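Local coordinates for protein glycosyl hydrolase family 10 (PDB 4MGQ) that probably hydrolyses internal beta-1,4-xylosidic linkages of xylan as a whole enzyme, of which this chain is a calcium-bound carbohydrate-binding module, at residues V55-A60 and G111-D116. Sequence-based numbering, arbitrary orientation.
With CA (calcium ion), chain B.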
# COMPACT_ATOMS: atom_id res chain seq x y z
N VAL A 55 -4.19 1.06 7.50
CA VAL A 55 -3.64 2.36 7.19
C VAL A 55 -3.91 3.33 8.33
O VAL A 55 -4.90 3.18 9.06
CB VAL A 55 -4.24 2.91 5.87
CG1 VAL A 55 -5.75 3.14 6.01
CG2 VAL A 55 -3.51 4.18 5.43
N LYS A 56 -3.03 4.31 8.49
CA LYS A 56 -3.16 5.37 9.47
C LYS A 56 -2.59 6.63 8.83
O LYS A 56 -1.57 6.58 8.15
CB LYS A 56 -2.42 4.98 10.77
CG LYS A 56 -2.29 6.07 11.84
CD LYS A 56 -1.29 5.62 12.92
CE LYS A 56 -0.93 6.76 13.86
NZ LYS A 56 -2.09 7.11 14.75
N THR A 57 -3.26 7.77 9.01
CA THR A 57 -2.73 9.03 8.50
C THR A 57 -2.82 10.09 9.58
O THR A 57 -3.55 9.90 10.55
CB THR A 57 -3.48 9.52 7.25
OG1 THR A 57 -4.89 9.37 7.44
CG2 THR A 57 -3.05 8.74 5.99
N SER A 58 -2.09 11.18 9.43
CA SER A 58 -2.11 12.24 10.44
C SER A 58 -3.34 13.13 10.26
O SER A 58 -3.66 13.95 11.12
CB SER A 58 -0.83 13.06 10.42
OG SER A 58 -0.56 13.55 9.11
N ALA A 59 -4.03 12.96 9.14
CA ALA A 59 -5.36 13.55 8.96
C ALA A 59 -6.24 12.64 8.13
O ALA A 59 -5.75 11.95 7.23
CB ALA A 59 -5.26 14.90 8.31
N ALA A 60 -7.53 12.64 8.43
CA ALA A 60 -8.50 11.86 7.67
C ALA A 60 -8.43 12.26 6.20
O ALA A 60 -8.33 13.45 5.88
CB ALA A 60 -9.90 12.07 8.21
N GLY A 111 1.13 15.76 5.60
CA GLY A 111 1.44 15.09 6.85
C GLY A 111 2.09 13.73 6.65
O GLY A 111 3.05 13.59 5.89
N ASP A 112 1.57 12.74 7.35
CA ASP A 112 2.19 11.43 7.46
C ASP A 112 1.24 10.32 7.06
O ASP A 112 0.03 10.42 7.28
CB ASP A 112 2.67 11.18 8.90
CG ASP A 112 3.87 12.02 9.28
OD1 ASP A 112 4.77 12.20 8.44
OD2 ASP A 112 3.92 12.49 10.43
N ILE A 113 1.77 9.25 6.49
CA ILE A 113 0.95 8.06 6.24
C ILE A 113 1.75 6.83 6.64
O ILE A 113 2.96 6.77 6.43
CB ILE A 113 0.50 7.97 4.74
CG1 ILE A 113 -0.36 6.72 4.52
CG2 ILE A 113 1.70 8.02 3.81
CD1 ILE A 113 -1.11 6.72 3.18
N TRP A 114 1.07 5.89 7.29
CA TRP A 114 1.61 4.58 7.63
C TRP A 114 0.73 3.49 7.02
O TRP A 114 -0.50 3.62 7.01
CB TRP A 114 1.68 4.37 9.15
CG TRP A 114 2.49 5.35 9.96
CD1 TRP A 114 3.76 5.17 10.42
CD2 TRP A 114 2.06 6.64 10.43
NE1 TRP A 114 4.16 6.27 11.15
CE2 TRP A 114 3.13 7.18 11.17
CE3 TRP A 114 0.88 7.38 10.31
CZ2 TRP A 114 3.07 8.44 11.77
CZ3 TRP A 114 0.81 8.63 10.91
CH2 TRP A 114 1.90 9.14 11.63
N MET A 115 1.34 2.43 6.51
CA MET A 115 0.57 1.31 5.96
C MET A 115 1.22 -0.00 6.37
O MET A 115 2.43 -0.07 6.56
CB MET A 115 0.47 1.39 4.43
CG MET A 115 -0.50 2.46 3.95
SD MET A 115 -0.74 2.44 2.16
CE MET A 115 0.81 3.16 1.66
N ASP A 116 0.40 -1.05 6.48
CA ASP A 116 0.92 -2.36 6.86
C ASP A 116 -0.02 -3.45 6.37
O ASP A 116 -1.18 -3.18 6.01
CB ASP A 116 1.11 -2.45 8.38
CG ASP A 116 2.06 -3.58 8.81
OD1 ASP A 116 2.81 -4.11 7.96
OD2 ASP A 116 2.06 -3.90 10.02
CA CA B . 4.20 -5.21 9.68
O HOH W 1 -1.84 12.50 6.47
O HOH W 2 2.97 -7.24 9.19
O HOH W 3 3.34 -5.84 11.87
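Lys56 and Trp114 form an antiparallel hydrogen-bonded pair: Trp114 N gives a nearly straight bond to Lys56 O (2.9 Å, 175°), and Lys56 N returns one to Trp114 O. Beyond the end of strand 48-57, Ser58 N still reaches Asp112 O, while Ser58 OG accepts from Asp112 N at 2.9 Å. That hydroxyl, turned between its own backbone N and carbonyl carbon (chi1 53°), also donates to a water that in turn donates to Asp112 O. The two strands are neighbours within one five-stranded antiparallel sheet of the two-sheet beta-sandwich of this carbohydrate-binding module; strand 87-94 lies beyond 48-57 and strand 17-24 beyond 111-121. On one face Lys56, its CG anti to the backbone N (chi1 172°), runs beside the CE3-CZ3 rim of the Trp114 six-membered ring, and its CE lies over one ring face, offset toward that rim, in a CH-pi contact 4.2 Å from the centroid. The ammonium, at most a weak cation-pi partner, is held by Asp158 and Thr84 O; Tyr20 stacks with the indole. On the other, buried face methyl and methylene groups meet: Thr57 CG2 with Ile113 CG1 at 3.7 Å, Val55 CG2 with Met115 CG at 3.8 Å. Thr57 OG1 bonds to Ala59 O and Ser82 OG. Farther along, Asp116 binds calcium through both carboxylate oxygens, in a site completed by the carbonyl oxygens of His17 and Thr133, Glu135 OE2 and two waters.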